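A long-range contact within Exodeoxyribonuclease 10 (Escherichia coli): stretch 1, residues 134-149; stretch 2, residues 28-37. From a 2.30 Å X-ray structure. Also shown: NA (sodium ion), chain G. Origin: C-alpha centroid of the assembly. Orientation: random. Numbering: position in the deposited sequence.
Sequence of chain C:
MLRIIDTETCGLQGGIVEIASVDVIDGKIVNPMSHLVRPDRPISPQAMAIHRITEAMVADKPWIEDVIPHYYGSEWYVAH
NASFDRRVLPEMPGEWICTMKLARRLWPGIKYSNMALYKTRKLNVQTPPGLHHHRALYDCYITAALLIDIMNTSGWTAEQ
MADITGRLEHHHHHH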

ATOM      1  N   HIS C 134     -33.460   4.194  19.671  1.00 15.00           N
ATOM      2  CA  HIS C 134     -32.788   3.953  20.951  1.00 15.73           C
ATOM      3  C   HIS C 134     -33.624   3.117  21.919  1.00 14.66           C
ATOM      4  O   HIS C 134     -33.254   2.947  23.079  1.00 14.57           O
ATOM      5  CB  HIS C 134     -32.373   5.264  21.615  1.00 17.05           C
ATOM      6  CG  HIS C 134     -31.542   6.144  20.741  1.00 20.06           C
ATOM      7  ND1 HIS C 134     -30.267   5.805  20.344  1.00 23.92           N
ATOM      8  CD2 HIS C 134     -31.797   7.357  20.198  1.00 25.50           C
ATOM      9  CE1 HIS C 134     -29.770   6.774  19.595  1.00 27.08           C
ATOM     10  NE2 HIS C 134     -30.676   7.731  19.497  1.00 28.40           N
ATOM     11  N   ARG C 135     -34.711   2.536  21.426  1.00 12.85           N
ATOM     12  CA  ARG C 135     -35.277   1.372  22.086  1.00 11.00           C
ATOM     13  C   ARG C 135     -34.800   0.139  21.351  1.00 11.10           C
ATOM     14  O   ARG C 135     -34.749   0.125  20.127  1.00 11.87           O
ATOM     15  CB  ARG C 135     -36.801   1.443  22.149  1.00 10.12           C
ATOM     16  CG  ARG C 135     -37.344   2.590  23.051  1.00  9.40           C
ATOM     17  CD  ARG C 135     -37.036   2.369  24.552  1.00  4.95           C
ATOM     18  NE  ARG C 135     -37.585   1.102  25.040  1.00  8.03           N
ATOM     19  CZ  ARG C 135     -38.840   0.922  25.447  1.00  9.51           C
ATOM     20  NH1 ARG C 135     -39.683   1.949  25.518  1.00  9.20           N
ATOM     21  NH2 ARG C 135     -39.240  -0.283  25.828  1.00  8.05           N
ATOM     22  N   ALA C 136     -34.383  -0.873  22.105  1.00  9.87           N
ATOM     23  CA  ALA C 136     -33.587  -1.948  21.547  1.00  9.42           C
ATOM     24  C   ALA C 136     -34.194  -2.581  20.298  1.00  9.22           C
ATOM     25  O   ALA C 136     -33.496  -2.728  19.299  1.00  9.34           O
ATOM     26  CB  ALA C 136     -33.292  -3.007  22.606  1.00 10.13           C
ATOM     27  N   LEU C 137     -35.479  -2.960  20.349  1.00  7.73           N
ATOM     28  CA  LEU C 137     -36.102  -3.647  19.212  1.00  8.14           C
ATOM     29  C   LEU C 137     -36.181  -2.746  17.994  1.00  8.48           C
ATOM     30  O   LEU C 137     -35.996  -3.192  16.863  1.00  9.94           O
ATOM     31  CB  LEU C 137     -37.501  -4.188  19.562  1.00  7.07           C
ATOM     32  CG  LEU C 137     -38.088  -5.132  18.506  1.00  9.60           C
ATOM     33  CD1 LEU C 137     -37.210  -6.388  18.337  1.00  7.50           C
ATOM     34  CD2 LEU C 137     -39.537  -5.520  18.790  1.00  5.93           C
ATOM     35  N   TYR C 138     -36.418  -1.461  18.230  1.00  8.99           N
ATOM     36  CA  TYR C 138     -36.446  -0.489  17.149  1.00  8.50           C
ATOM     37  C   TYR C 138     -35.100  -0.445  16.430  1.00  8.89           C
ATOM     38  O   TYR C 138     -35.034  -0.595  15.198  1.00  9.53           O
ATOM     39  CB  TYR C 138     -36.821   0.883  17.706  1.00  9.37           C
ATOM     40  CG  TYR C 138     -37.100   1.920  16.659  1.00 11.18           C
ATOM     41  CD1 TYR C 138     -36.064   2.491  15.927  1.00  9.35           C
ATOM     42  CD2 TYR C 138     -38.403   2.350  16.412  1.00 11.70           C
ATOM     43  CE1 TYR C 138     -36.317   3.459  14.974  1.00 13.07           C
ATOM     44  CE2 TYR C 138     -38.666   3.319  15.450  1.00 12.83           C
ATOM     45  CZ  TYR C 138     -37.616   3.873  14.744  1.00 16.52           C
ATOM     46  OH  TYR C 138     -37.870   4.816  13.772  1.00 27.75           O
ATOM     47  N   ASP C 139     -34.017  -0.325  17.200  1.00  7.23           N
ATOM     48  CA  ASP C 139     -32.687  -0.250  16.614  1.00  8.04           C
ATOM     49  C   ASP C 139     -32.253  -1.555  15.941  1.00  9.80           C
ATOM     50  O   ASP C 139     -31.430  -1.538  15.014  1.00 11.58           O
ATOM     51  CB  ASP C 139     -31.656   0.153  17.657  1.00  9.21           C
ATOM     52  CG  ASP C 139     -31.751   1.632  18.052  1.00 13.22           C
ATOM     53  OD1 ASP C 139     -32.712   2.323  17.639  1.00 14.90           O
ATOM     54  OD2 ASP C 139     -30.872   2.091  18.818  1.00 16.46           O
ATOM     55  N   CYS C 140     -32.782  -2.685  16.416  1.00  9.82           N
ATOM     56  CA  CYS C 140     -32.546  -3.979  15.767  1.00 10.70           C
ATOM     57  C   CYS C 140     -33.050  -3.980  14.339  1.00 10.20           C
ATOM     58  O   CYS C 140     -32.411  -4.525  13.458  1.00  9.81           O
ATOM     59  CB  CYS C 140     -33.213  -5.127  16.552  1.00 10.71           C
ATOM     60  SG  CYS C 140     -32.274  -5.681  17.993  1.00 15.09           S
ATOM     61  N   TYR C 141     -34.220  -3.386  14.125  1.00 10.67           N
ATOM     62  CA  TYR C 141     -34.794  -3.272  12.783  1.00 10.67           C
ATOM     63  C   TYR C 141     -33.977  -2.366  11.874  1.00 10.57           C
ATOM     64  O   TYR C 141     -33.832  -2.637  10.678  1.00 11.58           O
ATOM     65  CB  TYR C 141     -36.248  -2.794  12.857  1.00 10.46           C
ATOM     66  CG  TYR C 141     -37.208  -3.928  13.095  1.00 10.68           C
ATOM     67  CD1 TYR C 141     -37.657  -4.709  12.035  1.00 11.07           C
ATOM     68  CD2 TYR C 141     -37.550  -4.315  14.387  1.00 12.17           C
ATOM     69  CE1 TYR C 141     -38.500  -5.786  12.238  1.00  8.47           C
ATOM     70  CE2 TYR C 141     -38.376  -5.413  14.607  1.00 15.02           C
ATOM     71  CZ  TYR C 141     -38.859  -6.132  13.517  1.00 13.87           C
ATOM     72  OH  TYR C 141     -39.685  -7.217  13.712  1.00 17.02           O
ATOM     73  N   ILE C 142     -33.410  -1.314  12.455  1.00 10.22           N
ATOM     74  CA  ILE C 142     -32.534  -0.409  11.717  1.00  9.43           C
ATOM     75  C   ILE C 142     -31.265  -1.150  11.293  1.00  9.48           C
ATOM     76  O   ILE C 142     -30.888  -1.143  10.128  1.00  9.71           O
ATOM     77  CB  ILE C 142     -32.125   0.811  12.586  1.00  8.86           C
ATOM     78  CG1 ILE C 142     -33.359   1.615  13.017  1.00  9.30           C
ATOM     79  CG2 ILE C 142     -31.128   1.682  11.840  1.00  8.36           C
ATOM     80  CD1 ILE C 142     -34.291   1.992  11.887  1.00 12.71           C
ATOM     81  N   THR C 143     -30.653  -1.844  12.242  1.00  9.76           N
ATOM     82  CA  THR C 143     -29.386  -2.510  11.997  1.00 10.35           C
ATOM     83  C   THR C 143     -29.575  -3.690  11.049  1.00 10.75           C
ATOM     84  O   THR C 143     -28.806  -3.856  10.108  1.00 11.45           O
ATOM     85  CB  THR C 143     -28.741  -2.950  13.310  1.00  9.94           C
ATOM     86  OG1 THR C 143     -28.596  -1.802  14.154  1.00 12.05           O
ATOM     87  CG2 THR C 143     -27.360  -3.595  13.083  1.00  7.21           C
ATOM     88  N   ALA C 144     -30.680  -4.412  11.211  1.00 10.52           N
ATOM     89  CA  ALA C 144     -31.011  -5.500  10.297  1.00 11.15           C
ATOM     90  C   ALA C 144     -31.188  -4.972   8.878  1.00 11.81           C
ATOM     91  O   ALA C 144     -30.624  -5.526   7.926  1.00 12.41           O
ATOM     92  CB  ALA C 144     -32.273  -6.236  10.761  1.00  9.73           C
ATOM     93  N   ALA C 145     -31.950  -3.889   8.730  1.00 12.26           N
ATOM     94  CA  ALA C 145     -32.092  -3.258   7.409  1.00 12.94           C
ATOM     95  C   ALA C 145     -30.730  -2.862   6.840  1.00 12.64           C
ATOM     96  O   ALA C 145     -30.459  -3.046   5.658  1.00 14.22           O
ATOM     97  CB  ALA C 145     -33.034  -2.031   7.476  1.00 12.28           C
ATOM     98  N   LEU C 146     -29.869  -2.320   7.692  1.00 12.64           N
ATOM     99  CA  LEU C 146     -28.527  -1.966   7.275  1.00 11.66           C
ATOM    100  C   LEU C 146     -27.717  -3.194   6.843  1.00 12.01           C
ATOM    101  O   LEU C 146     -26.969  -3.138   5.873  1.00 12.57           O
ATOM    102  CB  LEU C 146     -27.803  -1.228   8.396  1.00 11.39           C
ATOM    103  CG  LEU C 146     -26.313  -0.984   8.165  1.00 11.66           C
ATOM    104  CD1 LEU C 146     -26.068  -0.151   6.888  1.00 11.02           C
ATOM    105  CD2 LEU C 146     -25.664  -0.340   9.394  1.00 11.21           C
ATOM    106  N   LEU C 147     -27.877  -4.302   7.558  1.00 11.53           N
ATOM    107  CA  LEU C 147     -27.110  -5.502   7.268  1.00 11.83           C
ATOM    108  C   LEU C 147     -27.563  -6.116   5.940  1.00 12.46           C
ATOM    109  O   LEU C 147     -26.744  -6.537   5.125  1.00 13.06           O
ATOM    110  CB  LEU C 147     -27.258  -6.520   8.406  1.00 11.56           C
ATOM    111  CG  LEU C 147     -26.823  -7.946   8.036  1.00 12.62           C
ATOM    112  CD1 LEU C 147     -25.278  -8.063   7.962  1.00  8.24           C
ATOM    113  CD2 LEU C 147     -27.405  -8.949   8.993  1.00  8.10           C
ATOM    114  N   ILE C 148     -28.865  -6.087   5.690  1.00 13.09           N
ATOM    115  CA  ILE C 148     -29.399  -6.610   4.437  1.00 13.33           C
ATOM    116  C   ILE C 148     -28.863  -5.802   3.261  1.00 14.54           C
ATOM    117  O   ILE C 148     -28.413  -6.369   2.256  1.00 14.83           O
ATOM    118  CB  ILE C 148     -30.958  -6.628   4.420  1.00 12.91           C
ATOM    119  CG1 ILE C 148     -31.476  -7.711   5.359  1.00 11.07           C
ATOM    120  CG2 ILE C 148     -31.486  -6.879   2.983  1.00 13.29           C
ATOM    121  CD1 ILE C 148     -32.924  -7.559   5.753  1.00 10.48           C
ATOM    122  N   ASP C 149     -28.854  -4.481   3.424  1.00 15.02           N
ATOM    123  CA  ASP C 149     -28.282  -3.567   2.431  1.00 13.98           C
ATOM    124  C   ASP C 149     -26.804  -3.877   2.190  1.00 14.31           C
ATOM    125  O   ASP C 149     -26.362  -3.997   1.042  1.00 14.72           O
ATOM    126  CB  ASP C 149     -28.469  -2.121   2.904  1.00 13.57           C
ATOM    127  CG  ASP C 149     -27.818  -1.103   1.989  1.00 17.26           C
ATOM    128  OD1 ASP C 149     -27.815  -1.287   0.757  1.00 22.55           O
ATOM    129  OD2 ASP C 149     -27.360  -0.069   2.510  1.00 25.27           O
TER
HETATM  130 NA    NA G 201     -29.511   1.265  20.370  1.00 24.09          NA
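Stretch 2 28-37: KIVNPMSHLV

Stretch 2 is an extended strand, residues 28-36, laid along the helix formed by residues 136-149 of stretch 1. Arg-135 holds the N-cap position, and the helix runs on beyond Asp-149. The two N-to-C directions make an angle of 146°, so the strand runs roughly antiparallel to the helix, and the axes approach to 8.7 Å. The register follows from this: the CA atoms of Leu-137 and Ser-34 are 6.1 Å apart, those of Ala-144 and Ile-29 7.2 Å, and those of Ile-148 and Lys-28 8.2 Å. Asn-31 interrupts the extended conformation with phi/psi of 61/54; Ile-29, Pro-32 and Ser-34 point their CA-to-CB bonds toward the helix, whereas Val-30, Met-33 (a selenomethionine) and His-35 point theirs away.

No direct hydrogen bond joins the stretches, and the 474 Å² they bury is held mainly by apolar packing. Ile-29 is the most covered residue. Ile-29 CD1 lies 3.9 Å from Ala-144 CB and 4.3 Å from the backbone atom Ala-145 N; Ile-29 CG1 lies 3.8 Å from Ile-148 CD1, and Ile-29 CG2 3.7 Å from Tyr-141 CE1. Tyr-141 starts out sideways, but its ring, with chi1 near -84° (m), reaches the strand, bringing Tyr-141 OH to 3.7 Å from Pro-32 CB. Water 1 bridges the same region, its O donating to Ile-29 O at 2.8 Å and hydrogen-bonded to Tyr-141 OH at 2.7 Å. Nearer the helix start, Leu-137 CD1 sits 3.7 Å from Met-33 O and 4.2 Å from Pro-32 CB, while Leu-137 CB meets Ser-34 CB at 4.1 Å. Arg-135 extends the contact to the end of the strand, Arg-135 NH2 lying 4.1 Å from Leu-36 CD2. Asp-139 lies out of reach of the strand and binds the sodium ion NA through Asp-139 OD2 at 2.2 Å.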

ATOM      1  N   LYS C  28     -34.919 -11.574   4.702  1.00 23.51           N
ATOM      2  CA  LYS C  28     -36.103 -11.148   5.444  1.00 23.12           C
ATOM      3  C   LYS C  28     -35.829 -11.054   6.929  1.00 21.32           C
ATOM      4  O   LYS C  28     -34.978 -11.765   7.447  1.00 20.25           O
ATOM      5  CB  LYS C  28     -37.262 -12.104   5.183  1.00 24.04           C
ATOM      6  CG  LYS C  28     -37.610 -12.234   3.704  1.00 27.72           C
ATOM      7  CD  LYS C  28     -39.064 -12.601   3.501  1.00 34.67           C
ATOM      8  CE  LYS C  28     -39.574 -12.097   2.153  1.00 37.85           C
ATOM      9  NZ  LYS C  28     -39.154 -13.012   1.054  1.00 42.18           N
ATOM     10  N   ILE C  29     -36.575 -10.184   7.609  1.00 20.78           N
ATOM     11  CA  ILE C  29     -36.461 -10.002   9.059  1.00 19.28           C
ATOM     12  C   ILE C  29     -37.590 -10.666   9.823  1.00 19.17           C
ATOM     13  O   ILE C  29     -38.745 -10.284   9.681  1.00 21.33           O
ATOM     14  CB  ILE C  29     -36.454  -8.518   9.450  1.00 20.03           C
ATOM     15  CG1 ILE C  29     -35.450  -7.741   8.595  1.00 18.58           C
ATOM     16  CG2 ILE C  29     -36.123  -8.364  10.941  1.00 17.18           C
ATOM     17  CD1 ILE C  29     -35.594  -6.237   8.720  1.00 20.63           C
ATOM     18  N   VAL C  30     -37.241 -11.583  10.721  1.00 17.76           N
ATOM     19  CA  VAL C  30     -38.229 -12.414  11.388  1.00 15.80           C
ATOM     20  C   VAL C  30     -37.833 -12.676  12.839  1.00 15.16           C
ATOM     21  O   VAL C  30     -36.723 -12.331  13.256  1.00 14.71           O
ATOM     22  CB  VAL C  30     -38.397 -13.766  10.664  1.00 17.34           C
ATOM     23  CG1 VAL C  30     -38.895 -13.551   9.231  1.00 13.38           C
ATOM     24  CG2 VAL C  30     -37.088 -14.539  10.680  1.00 14.43           C
ATOM     25  N   ASN C  31     -38.760 -13.241  13.609  1.00 13.78           N
ATOM     26  CA  ASN C  31     -38.466 -13.724  14.965  1.00 14.11           C
ATOM     27  C   ASN C  31     -37.995 -12.602  15.906  1.00 12.97           C
ATOM     28  O   ASN C  31     -36.965 -12.726  16.558  1.00 13.37           O
ATOM     29  CB  ASN C  31     -37.443 -14.880  14.917  1.00 14.06           C
ATOM     30  CG  ASN C  31     -37.306 -15.621  16.262  1.00 18.46           C
ATOM     31  OD1 ASN C  31     -38.271 -15.762  17.015  1.00 21.34           O
ATOM     32  ND2 ASN C  31     -36.102 -16.118  16.543  1.00 17.26           N
ATOM     33  N   PRO C  32     -38.786 -11.530  16.015  1.00 12.84           N
ATOM     34  CA  PRO C  32     -38.496 -10.441  16.962  1.00 13.33           C
ATOM     35  C   PRO C  32     -38.591 -10.870  18.432  1.00 13.22           C
ATOM     36  O   PRO C  32     -39.488 -11.608  18.813  1.00 13.45           O
ATOM     37  CB  PRO C  32     -39.578  -9.402  16.647  1.00 13.24           C
ATOM     38  CG  PRO C  32     -40.715 -10.216  16.065  1.00 12.44           C
ATOM     39  CD  PRO C  32     -40.030 -11.290  15.259  1.00 12.40           C
HETATM   40  N   MSE C  33     -37.722 -10.307  19.251  1.00 13.56           N
HETATM   41  CA  MSE C  33     -37.650 -10.636  20.663  1.00 14.44           C
HETATM   42  C   MSE C  33     -37.117  -9.391  21.390  1.00 12.27           C
HETATM   43  O   MSE C  33     -36.182  -8.770  20.918  1.00 11.35           O
HETATM   44  CB  MSE C  33     -36.677 -11.812  20.854  1.00 14.61           C
HETATM   45  CG  MSE C  33     -36.611 -12.357  22.261  1.00 22.18           C
HETATM   46 SE   MSE C  33     -35.502 -13.981  22.407  1.00 40.73          SE
HETATM   47  CE  MSE C  33     -36.406 -15.133  21.154  1.00 16.90           C
ATOM     48  N   SER C  34     -37.736  -9.012  22.504  1.00 11.22           N
ATOM     49  CA  SER C  34     -37.192  -7.954  23.352  1.00 11.34           C
ATOM     50  C   SER C  34     -37.535  -8.174  24.801  1.00 10.70           C
ATOM     51  O   SER C  34     -38.592  -8.723  25.135  1.00  9.99           O
ATOM     52  CB  SER C  34     -37.693  -6.572  22.914  1.00 11.41           C
ATOM     53  OG  SER C  34     -39.111  -6.508  22.948  1.00 13.96           O
ATOM     54  N   HIS C  35     -36.642  -7.735  25.669  1.00  8.90           N
ATOM     55  CA  HIS C  35     -36.930  -7.729  27.086  1.00 10.05           C
ATOM     56  C   HIS C  35     -36.418  -6.427  27.659  1.00 11.30           C
ATOM     57  O   HIS C  35     -35.249  -6.050  27.417  1.00 11.31           O
ATOM     58  CB  HIS C  35     -36.205  -8.880  27.797  1.00  9.37           C
ATOM     59  CG  HIS C  35     -36.649 -10.235  27.359  1.00 11.27           C
ATOM     60  ND1 HIS C  35     -36.188 -10.831  26.204  1.00  9.21           N
ATOM     61  CD2 HIS C  35     -37.550 -11.093  27.896  1.00  9.84           C
ATOM     62  CE1 HIS C  35     -36.757 -12.017  26.071  1.00 11.39           C
ATOM     63  NE2 HIS C  35     -37.570 -12.208  27.096  1.00 13.00           N
ATOM     64  N   LEU C  36     -37.238  -5.808  28.510  1.00  8.97           N
ATOM     65  CA  LEU C  36     -36.718  -4.866  29.480  1.00  9.54           C
ATOM     66  C   LEU C  36     -36.039  -5.626  30.604  1.00  9.54           C
ATOM     67  O   LEU C  36     -36.514  -6.683  31.025  1.00  9.85           O
ATOM     68  CB  LEU C  36     -37.840  -3.989  30.035  1.00  9.20           C
ATOM     69  CG  LEU C  36     -38.321  -2.910  29.074  1.00 10.52           C
ATOM     70  CD1 LEU C  36     -39.789  -2.541  29.360  1.00  8.53           C
ATOM     71  CD2 LEU C  36     -37.401  -1.693  29.172  1.00  7.94           C
ATOM     72  N   VAL C  37     -35.000  -5.024  31.161  1.00  9.11           N
ATOM     73  CA  VAL C  37     -34.105  -5.728  32.040  1.00 10.68           C
ATOM     74  C   VAL C  37     -33.777  -4.859  33.252  1.00 11.94           C
ATOM     75  O   VAL C  37     -33.540  -3.652  33.114  1.00 11.19           O
ATOM     76  CB  VAL C  37     -32.785  -6.069  31.324  1.00 11.25           C
ATOM     77  CG1 VAL C  37     -31.759  -6.632  32.321  1.00  6.34           C
ATOM     78  CG2 VAL C  37     -33.036  -7.027  30.180  1.00 10.60           C
TER
HETATM   79  O   HOH W   1     -40.162  -8.894  11.631  1.00 25.65           O
HETATM   80  O   HOH W   2     -29.425   3.638  21.429  1.00 34.93           O